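Local coordinates for protein putative peptidase (Bacteroides fragilis, PDB 5DYN) that is probably a clostripain-family cysteine protease, seen here as its N-terminal part, and is linked to activation of the Bacteroides fragilis toxin by cleavage, at residues E82-Q87 with I99-N104; E37-G42 with L53-D58; L19-A24 with A92-K97. All coordinates share one frame; numbering follows the deposited sequence.

Interaction 1 of 3, residues E82-Q87 with I99-N104; sequences ENYPEQ and ISTAFN. With NA (sodium ion), chain D; NA (sodium ion), chain C.
A small, partly buried contact between Glu82 and Thr101 lies at one edge of the alpha-beta-alpha sandwich of this clan CD peptidase, where the end of strand 76-83, outermost in this chain, faces helix 92-105. The two side chains cross at about a right angle. Glu82 reaches over with an extended chain, CG anti to the backbone N (chi1 -173°), and presents one carboxylate oxygen: OE1 stands 3.5 Å from Thr101 OG1 and 3.7 Å from Thr101 CG2. The threonine hydroxyl hydrogen-bonds within its own helix, to the carbonyl oxygen of Lys97, leaving the glutamate a looser contact. Tyr84 packs beside it: one face of its buried ring carries Glu82 CG, off toward the rim, and the ring also packs on Lys97 and Val98. From Tyr84 on the chain is loop, and it reaches two sodium ions, in sites shared with Gln25 and Asp58 and, for the ion on Gln87, Asp5 of a second chain. Gln87 O is 2.3 Å from that ion, and Glu86 OE2 is 2.7 Å from the other. The other oxygen of Glu86, OE1, through the lone pair pointing away from OE2, accepts Gln87 N at 3.3 Å.

Interaction 2 of 3, residues E37-G42 with L53-D58; sequences EEMKEG and LLVYID. With NA (sodium ion), chain E; NA (sodium ion), chain C; NA (sodium ion), chain D.
Met39 packs against Leu53 and Val55, and this apolar contact is all that joins helix segment 37-42 to strand segment 53-58. The methionine chain runs extended toward the sheet, CG anti to the carbonyl carbon (chi1 -68°), and spans two strand residues on the same side of the strand. At its root, Met39 CB lies 4.1 Å from Leu53 CD2; farther out, Met39 SD meets Val55 CG2 at 4.0 Å. All three side chains are buried. Charged groups keep to the outer side of the helix, where Lys40 NZ makes a weak salt bridge to Glu37 OE2 at 3.4 Å and a further one to Glu78. Glu38 grips a sodium ion with OE1 at 2.5 Å and, more distantly, OE2; a water, Asp35 and carbonyl oxygens of Ala63 and Pro61 in a second chain of the peptidase join it. Asp58 bridges two more ions, OD1 to one at 2.4 Å and OD2 to the other at 2.6 Å. The contact belongs to the beta-alpha-beta crossover 16-23, 29-43, 51-58: Met39 also touches Val20 and Met22 on parallel strand 16-23 and Leu68 on strand 64-70, so the helix spreads over three strands.

Interaction 3 of 3, residues L19-A24 with A92-K97; sequences LVYMIA and ANVMKK
Met95 of helix 92-105 lays its side chain over the ring of Tyr21 on strand 16-23, a Met-aromatic contact that ends in a CH-pi touch. The approach begins at the backbone, where Met95 CA lies 3.5 Å from Tyr21 OH. CB comes next, 3.7 Å from that same OH and close to CZ. CG follows the ring inward and sits 3.9 Å from Tyr21 CE2. The sulfur then rises above the face: SD is 4.8 Å from the ring centroid, nearly on the ring normal. There the chain, extended until then, bends at its last torsion (chi3 -81°) and drops CE back onto the ring. This methyl is 3.5 Å from the centroid, only 13° off the normal, so it sits over the middle of the face with its nearest ring atom CE1. Beside the methionine, Val94 contributes a light touch, its CG1 4.1 Å from Tyr21 OH. The tyrosine hydroxyl makes a hydrogen bond to the carbonyl oxygen of Ser89, just ahead of the helix. The Tyr21 ring meets the ring of Tyr56 on the adjoining strand, the planes about 30° apart, and Met95 packs in turn on Met10 of a second chain of the peptidase. Helix 92-105 thus covers one face of the sheet at strand 16-23, which runs between strands 51-58 and 110-116, while Val20 and Met22 of the same strand pack on helix 29-43 across the opposite face.

Overall arrangement
Interactions 2 and 3 are buried and apolar, and clamp the same sheet from opposite faces: helix 29-43 on one, helix 92-105 on the other. Their strands are parallel neighbours, joined by Leu54 O to Val20 N and Tyr56 O to Met22 N, and Met22 packs on both Met39 and Val55. Interaction 1 shares helix 92-105 with interaction 3 but lies at the sheet's edge, only partly buried and more polar; Glu82 there forms a long, weak ion pair with Lys97. Interactions 1 and 2 converge on two sodium ions, where Asp58 meets Glu86 and Gln87 of the loop after strand 76-83, and Gln87 NE2 also bonds Tyr56 OH.

Interaction 1 of 3, residues E82-Q87 with I99-N104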
loop_
_atom_site.group_PDB
_atom_site.type_symbol
_atom_site.label_atom_id
_atom_site.label_comp_id
_atom_site.label_asym_id
_atom_site.label_seq_id
_atom_site.Cartn_x
_atom_site.Cartn_y
_atom_site.Cartn_z
ATOM N N GLU A 82 -19.158 11.443 13.207
ATOM C CA GLU A 82 -18.859 12.868 13.126
ATOM C C GLU A 82 -18.941 13.362 11.686
ATOM O O GLU A 82 -18.506 12.680 10.759
ATOM C CB GLU A 82 -17.472 13.168 13.710
ATOM C CG GLU A 82 -17.152 14.658 13.825
ATOM C CD GLU A 82 -15.798 14.929 14.466
ATOM O OE1 GLU A 82 -15.078 13.957 14.785
ATOM O OE2 GLU A 82 -15.451 16.117 14.649
ATOM N N ASN A 83 -19.521 14.544 11.507
ATOM C CA ASN A 83 -19.489 15.222 10.218
ATOM C C ASN A 83 -18.420 16.304 10.234
ATOM O O ASN A 83 -18.163 16.920 11.266
ATOM C CB ASN A 83 -20.854 15.825 9.873
ATOM C CG ASN A 83 -21.899 14.767 9.558
ATOM O OD1 ASN A 83 -22.995 14.772 10.118
ATOM N ND2 ASN A 83 -21.561 13.854 8.654
ATOM N N TYR A 84 -17.792 16.530 9.088
ATOM C CA TYR A 84 -16.704 17.491 9.015
ATOM C C TYR A 84 -16.996 18.570 7.987
ATOM O O TYR A 84 -17.717 18.328 7.019
ATOM C CB TYR A 84 -15.389 16.782 8.670
ATOM C CG TYR A 84 -15.028 15.659 9.616
ATOM C CD1 TYR A 84 -14.302 15.907 10.775
ATOM C CD2 TYR A 84 -15.408 14.350 9.349
ATOM C CE1 TYR A 84 -13.966 14.885 11.644
ATOM C CE2 TYR A 84 -15.078 13.320 10.212
ATOM C CZ TYR A 84 -14.357 13.594 11.359
ATOM O OH TYR A 84 -14.022 12.575 12.223
ATOM N N PRO A 85 -16.444 19.773 8.199
ATOM C CA PRO A 85 -16.437 20.783 7.139
ATOM C C PRO A 85 -15.528 20.322 6.015
ATOM O O PRO A 85 -14.750 19.390 6.222
ATOM C CB PRO A 85 -15.871 22.020 7.834
ATOM C CG PRO A 85 -15.021 21.460 8.931
ATOM C CD PRO A 85 -15.764 20.249 9.417
ATOM N N GLU A 86 -15.616 20.948 4.848
ATOM C CA GLU A 86 -14.739 20.564 3.755
ATOM C C GLU A 86 -13.293 20.822 4.150
ATOM O O GLU A 86 -12.977 21.842 4.761
ATOM C CB GLU A 86 -15.092 21.307 2.467
ATOM C CG GLU A 86 -16.032 20.538 1.539
ATOM C CD GLU A 86 -15.380 19.332 0.862
ATOM O OE1 GLU A 86 -14.279 18.901 1.276
ATOM O OE2 GLU A 86 -15.978 18.811 -0.106
ATOM N N GLN A 87 -12.421 19.881 3.811
ATOM C CA GLN A 87 -11.054 19.908 4.302
ATOM C C GLN A 87 -10.151 19.029 3.458
ATOM O O GLN A 87 -10.621 18.143 2.751
ATOM C CB GLN A 87 -11.014 19.449 5.761
ATOM C CG GLN A 87 -11.535 18.035 5.958
ATOM C CD GLN A 87 -11.762 17.691 7.411
ATOM O OE1 GLN A 87 -11.596 18.532 8.293
ATOM N NE2 GLN A 87 -12.147 16.449 7.672
ATOM N N ILE A 99 -8.328 9.752 12.963
ATOM C CA ILE A 99 -7.767 8.566 13.607
ATOM C C ILE A 99 -8.064 8.559 15.107
ATOM O O ILE A 99 -8.516 7.549 15.654
ATOM C CB ILE A 99 -6.244 8.473 13.400
ATOM C CG1 ILE A 99 -5.913 8.155 11.942
ATOM C CG2 ILE A 99 -5.655 7.400 14.288
ATOM C CD1 ILE A 99 -4.424 8.094 11.668
ATOM N N SER A 100 -7.808 9.694 15.756
ATOM C CA SER A 100 -8.061 9.852 17.184
ATOM C C SER A 100 -9.520 9.593 17.528
ATOM O O SER A 100 -9.819 8.810 18.426
ATOM C CB SER A 100 -7.662 11.251 17.651
ATOM O OG SER A 100 -6.255 11.403 17.650
ATOM N N THR A 101 -10.423 10.252 16.808
ATOM C CA THR A 101 -11.854 10.067 17.023
ATOM C C THR A 101 -12.255 8.610 16.831
ATOM O O THR A 101 -12.984 8.041 17.644
ATOM C CB THR A 101 -12.685 10.942 16.071
ATOM O OG1 THR A 101 -12.305 12.315 16.223
ATOM C CG2 THR A 101 -14.167 10.792 16.369
ATOM N N ALA A 102 -11.755 8.006 15.759
ATOM C CA ALA A 102 -12.137 6.652 15.390
ATOM C C ALA A 102 -11.772 5.606 16.445
ATOM O O ALA A 102 -12.615 4.805 16.850
ATOM C CB ALA A 102 -11.506 6.282 14.053
ATOM N N PHE A 103 -10.519 5.615 16.885
ATOM C CA PHE A 103 -10.023 4.552 17.751
ATOM C C PHE A 103 -10.280 4.807 19.232
ATOM O O PHE A 103 -10.477 3.861 19.996
ATOM C CB PHE A 103 -8.529 4.338 17.515
ATOM C CG PHE A 103 -8.214 3.748 16.173
ATOM C CD1 PHE A 103 -8.524 2.428 15.896
ATOM C CD2 PHE A 103 -7.611 4.511 15.188
ATOM C CE1 PHE A 103 -8.236 1.874 14.660
ATOM C CE2 PHE A 103 -7.322 3.964 13.950
ATOM C CZ PHE A 103 -7.635 2.643 13.687
ATOM N N ASN A 104 -10.277 6.071 19.643
ATOM C CA ASN A 104 -10.561 6.398 21.039
ATOM C C ASN A 104 -12.022 6.133 21.393
ATOM O O ASN A 104 -12.341 5.798 22.532
ATOM C CB ASN A 104 -10.204 7.852 21.344
ATOM C CG ASN A 104 -8.713 8.114 21.272
ATOM O OD1 ASN A 104 -7.906 7.301 21.723
ATOM N ND2 ASN A 104 -8.339 9.254 20.701
HETATM NA NA NA D . -14.996 16.334 -0.424
HETATM NA NA NA C . -11.320 17.448 0.660
#

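Interaction 2 of 3, residues E37-G42 with L53-D58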
loop_
_atom_site.group_PDB
_atom_site.type_symbol
_atom_site.label_atom_id
_atom_site.label_comp_id
_atom_site.label_asym_id
_atom_site.label_seq_id
_atom_site.Cartn_x
_atom_site.Cartn_y
_atom_site.Cartn_z
ATOM N N GLU A 37 -20.607 0.148 -0.372
ATOM C CA GLU A 37 -21.731 -0.779 -0.418
ATOM C C GLU A 37 -21.238 -2.214 -0.260
ATOM O O GLU A 37 -21.873 -3.025 0.416
ATOM C CB GLU A 37 -22.517 -0.615 -1.721
ATOM C CG GLU A 37 -23.157 0.764 -1.877
ATOM C CD GLU A 37 -24.274 1.029 -0.876
ATOM O OE1 GLU A 37 -24.793 0.063 -0.275
ATOM O OE2 GLU A 37 -24.625 2.213 -0.680
ATOM N N GLU A 38 -20.097 -2.518 -0.871
ATOM C CA GLU A 38 -19.470 -3.825 -0.711
ATOM C C GLU A 38 -19.078 -4.067 0.746
ATOM O O GLU A 38 -19.092 -5.201 1.224
ATOM C CB GLU A 38 -18.242 -3.947 -1.609
ATOM C CG GLU A 38 -18.553 -4.022 -3.091
ATOM C CD GLU A 38 -17.299 -4.012 -3.942
ATOM O OE1 GLU A 38 -16.194 -4.176 -3.380
ATOM O OE2 GLU A 38 -17.413 -3.827 -5.171
ATOM N N MET A 39 -18.728 -2.994 1.446
ATOM C CA MET A 39 -18.369 -3.094 2.854
ATOM C C MET A 39 -19.580 -3.474 3.700
ATOM O O MET A 39 -19.482 -4.328 4.581
ATOM C CB MET A 39 -17.761 -1.779 3.346
ATOM C CG MET A 39 -16.412 -1.475 2.726
ATOM S SD MET A 39 -15.750 0.157 3.109
ATOM C CE MET A 39 -14.324 0.159 2.020
ATOM N N LYS A 40 -20.717 -2.837 3.431
ATOM C CA LYS A 40 -21.962 -3.170 4.118
ATOM C C LYS A 40 -22.308 -4.637 3.914
ATOM O O LYS A 40 -22.626 -5.352 4.862
ATOM C CB LYS A 40 -23.112 -2.297 3.616
ATOM C CG LYS A 40 -22.971 -0.824 3.927
ATOM C CD LYS A 40 -24.127 -0.046 3.332
ATOM C CE LYS A 40 -23.869 1.442 3.387
ATOM N NZ LYS A 40 -24.965 2.214 2.740
ATOM N N GLU A 41 -22.238 -5.071 2.660
ATOM C CA GLU A 41 -22.497 -6.456 2.297
ATOM C C GLU A 41 -21.556 -7.412 3.026
ATOM O O GLU A 41 -21.982 -8.451 3.531
ATOM C CB GLU A 41 -22.365 -6.628 0.785
ATOM C CG GLU A 41 -22.342 -8.064 0.305
ATOM C CD GLU A 41 -22.464 -8.161 -1.202
ATOM O OE1 GLU A 41 -22.537 -7.097 -1.857
ATOM O OE2 GLU A 41 -22.479 -9.294 -1.731
ATOM N N GLY A 42 -20.276 -7.055 3.085
ATOM C CA GLY A 42 -19.293 -7.875 3.771
ATOM C C GLY A 42 -19.482 -7.827 5.275
ATOM O O GLY A 42 -19.170 -8.781 5.988
ATOM N N LEU A 53 -16.313 -1.530 12.192
ATOM C CA LEU A 53 -15.861 -0.985 10.918
ATOM C C LEU A 53 -16.231 0.482 10.797
ATOM O O LEU A 53 -17.386 0.829 10.549
ATOM C CB LEU A 53 -16.449 -1.757 9.742
ATOM C CG LEU A 53 -15.992 -1.265 8.365
ATOM C CD1 LEU A 53 -14.473 -1.339 8.246
ATOM C CD2 LEU A 53 -16.658 -2.051 7.247
ATOM N N LEU A 54 -15.240 1.341 10.974
ATOM C CA LEU A 54 -15.448 2.769 10.823
ATOM C C LEU A 54 -14.981 3.202 9.442
ATOM O O LEU A 54 -14.016 2.664 8.901
ATOM C CB LEU A 54 -14.720 3.544 11.922
ATOM C CG LEU A 54 -15.501 3.740 13.229
ATOM C CD1 LEU A 54 -15.955 2.425 13.844
ATOM C CD2 LEU A 54 -14.672 4.512 14.223
ATOM N N VAL A 55 -15.683 4.166 8.866
ATOM C CA VAL A 55 -15.378 4.618 7.521
ATOM C C VAL A 55 -15.292 6.131 7.467
ATOM O O VAL A 55 -16.253 6.830 7.781
ATOM C CB VAL A 55 -16.441 4.139 6.508
ATOM C CG1 VAL A 55 -16.349 4.936 5.219
ATOM C CG2 VAL A 55 -16.302 2.645 6.242
ATOM N N TYR A 56 -14.128 6.635 7.082
ATOM C CA TYR A 56 -13.993 8.046 6.763
ATOM C C TYR A 56 -14.038 8.195 5.245
ATOM O O TYR A 56 -13.204 7.634 4.535
ATOM C CB TYR A 56 -12.697 8.623 7.335
ATOM C CG TYR A 56 -12.453 10.057 6.932
ATOM C CD1 TYR A 56 -13.101 11.100 7.581
ATOM C CD2 TYR A 56 -11.586 10.369 5.893
ATOM C CE1 TYR A 56 -12.885 12.413 7.212
ATOM C CE2 TYR A 56 -11.365 11.674 5.516
ATOM C CZ TYR A 56 -12.017 12.694 6.178
ATOM O OH TYR A 56 -11.800 14.002 5.803
ATOM N N ILE A 57 -15.023 8.930 4.749
ATOM C CA ILE A 57 -15.174 9.107 3.311
ATOM C C ILE A 57 -15.240 10.585 2.943
ATOM O O ILE A 57 -16.098 11.330 3.421
ATOM C CB ILE A 57 -16.431 8.367 2.774
ATOM C CG1 ILE A 57 -16.787 8.838 1.360
ATOM C CG2 ILE A 57 -17.613 8.536 3.719
ATOM C CD1 ILE A 57 -15.859 8.306 0.281
ATOM N N ASP A 58 -14.307 11.002 2.096
ATOM C CA ASP A 58 -14.258 12.374 1.613
ATOM C C ASP A 58 -14.297 12.378 0.089
ATOM O O ASP A 58 -13.254 12.380 -0.568
ATOM C CB ASP A 58 -13.002 13.081 2.124
ATOM C CG ASP A 58 -12.995 14.561 1.799
ATOM O OD1 ASP A 58 -14.073 15.100 1.472
ATOM O OD2 ASP A 58 -11.914 15.187 1.873
HETATM NA NA NA E . -14.590 -2.990 -4.867
HETATM NA NA NA C . -11.320 17.448 0.660
HETATM NA NA NA D . -14.996 16.334 -0.424
HETATM O O HOH W 1 -15.871 -2.964 -7.076
#

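Interaction 3 of 3, residues L19-A24 with A92-K97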
loop_
_atom_site.group_PDB
_atom_site.type_symbol
_atom_site.label_atom_id
_atom_site.label_comp_id
_atom_site.label_asym_id
_atom_site.label_seq_id
_atom_site.Cartn_x
_atom_site.Cartn_y
_atom_site.Cartn_z
ATOM N N LEU A 19 -10.470 1.175 10.800
ATOM C CA LEU A 19 -10.820 2.443 10.173
ATOM C C LEU A 19 -10.442 2.421 8.698
ATOM O O LEU A 19 -9.282 2.190 8.352
ATOM C CB LEU A 19 -10.123 3.606 10.881
ATOM C CG LEU A 19 -10.161 4.977 10.200
ATOM C CD1 LEU A 19 -11.589 5.468 10.033
ATOM C CD2 LEU A 19 -9.338 5.984 10.984
ATOM N N VAL A 20 -11.424 2.648 7.831
ATOM C CA VAL A 20 -11.158 2.749 6.401
ATOM C C VAL A 20 -11.102 4.219 5.999
ATOM O O VAL A 20 -12.109 4.926 6.044
ATOM C CB VAL A 20 -12.217 2.012 5.565
ATOM C CG1 VAL A 20 -11.927 2.173 4.082
ATOM C CG2 VAL A 20 -12.247 0.538 5.939
ATOM N N TYR A 21 -9.911 4.675 5.621
ATOM C CA TYR A 21 -9.679 6.082 5.320
ATOM C C TYR A 21 -9.726 6.331 3.816
ATOM O O TYR A 21 -8.801 5.972 3.090
ATOM C CB TYR A 21 -8.331 6.531 5.893
ATOM C CG TYR A 21 -8.198 8.028 6.069
ATOM C CD1 TYR A 21 -7.874 8.848 4.995
ATOM C CD2 TYR A 21 -8.394 8.621 7.309
ATOM C CE1 TYR A 21 -7.756 10.216 5.151
ATOM C CE2 TYR A 21 -8.276 9.990 7.475
ATOM C CZ TYR A 21 -7.954 10.781 6.391
ATOM O OH TYR A 21 -7.830 12.144 6.547
ATOM N N MET A 22 -10.800 6.959 3.352
ATOM C CA MET A 22 -10.998 7.153 1.921
ATOM C C MET A 22 -10.764 8.591 1.470
ATOM O O MET A 22 -11.627 9.455 1.630
ATOM C CB MET A 22 -12.406 6.723 1.518
ATOM C CG MET A 22 -12.797 5.354 2.024
ATOM S SD MET A 22 -14.307 4.771 1.240
ATOM C CE MET A 22 -14.814 3.553 2.431
ATOM N N ILE A 23 -9.590 8.836 0.903
ATOM C CA ILE A 23 -9.320 10.101 0.241
ATOM C C ILE A 23 -9.855 9.994 -1.183
ATOM O O ILE A 23 -9.126 9.641 -2.111
ATOM C CB ILE A 23 -7.818 10.437 0.244
ATOM C CG1 ILE A 23 -7.264 10.341 1.667
ATOM C CG2 ILE A 23 -7.575 11.818 -0.348
ATOM C CD1 ILE A 23 -5.763 10.512 1.758
ATOM N N ALA A 24 -11.142 10.284 -1.345
ATOM C CA ALA A 24 -11.833 10.016 -2.601
ATOM C C ALA A 24 -12.150 11.279 -3.398
ATOM O O ALA A 24 -12.863 11.220 -4.399
ATOM C CB ALA A 24 -13.111 9.238 -2.328
ATOM N N ALA A 92 -2.013 15.809 7.400
ATOM C CA ALA A 92 -1.680 14.934 8.520
ATOM C C ALA A 92 -2.542 15.209 9.747
ATOM O O ALA A 92 -3.051 14.282 10.378
ATOM C CB ALA A 92 -0.206 15.070 8.874
ATOM N N ASN A 93 -2.709 16.480 10.087
ATOM C CA ASN A 93 -3.470 16.829 11.278
ATOM C C ASN A 93 -4.953 16.508 11.125
ATOM O O ASN A 93 -5.625 16.176 12.102
ATOM C CB ASN A 93 -3.267 18.303 11.620
ATOM C CG ASN A 93 -1.868 18.584 12.129
ATOM O OD1 ASN A 93 -1.225 17.712 12.715
ATOM N ND2 ASN A 93 -1.386 19.801 11.905
ATOM N N VAL A 94 -5.457 16.594 9.897
ATOM C CA VAL A 94 -6.823 16.172 9.617
ATOM C C VAL A 94 -6.950 14.664 9.818
ATOM O O VAL A 94 -7.901 14.189 10.444
ATOM C CB VAL A 94 -7.257 16.535 8.185
ATOM C CG1 VAL A 94 -8.623 15.933 7.875
ATOM C CG2 VAL A 94 -7.277 18.046 8.006
ATOM N N MET A 95 -5.983 13.919 9.291
ATOM C CA MET A 95 -5.965 12.469 9.454
ATOM C C MET A 95 -5.821 12.094 10.927
ATOM O O MET A 95 -6.466 11.158 11.398
ATOM C CB MET A 95 -4.835 11.845 8.632
ATOM C CG MET A 95 -4.669 10.352 8.854
ATOM S SD MET A 95 -3.530 9.567 7.697
ATOM C CE MET A 95 -4.590 9.364 6.270
ATOM N N LYS A 96 -4.976 12.831 11.644
ATOM C CA LYS A 96 -4.789 12.633 13.079
ATOM C C LYS A 96 -6.104 12.741 13.837
ATOM O O LYS A 96 -6.430 11.879 14.653
ATOM C CB LYS A 96 -3.796 13.650 13.643
ATOM C CG LYS A 96 -2.341 13.247 13.549
ATOM C CD LYS A 96 -1.468 14.309 14.188
ATOM C CE LYS A 96 0.008 14.020 13.991
ATOM N NZ LYS A 96 0.856 15.094 14.585
ATOM N N LYS A 97 -6.850 13.809 13.565
ATOM C CA LYS A 97 -8.138 14.039 14.214
ATOM C C LYS A 97 -9.111 12.887 13.972
ATOM O O LYS A 97 -9.789 12.434 14.895
ATOM C CB LYS A 97 -8.763 15.350 13.728
ATOM C CG LYS A 97 -10.200 15.543 14.187
ATOM C CD LYS A 97 -10.764 16.897 13.777
ATOM C CE LYS A 97 -12.218 17.035 14.225
ATOM N NZ LYS A 97 -12.800 18.375 13.920
#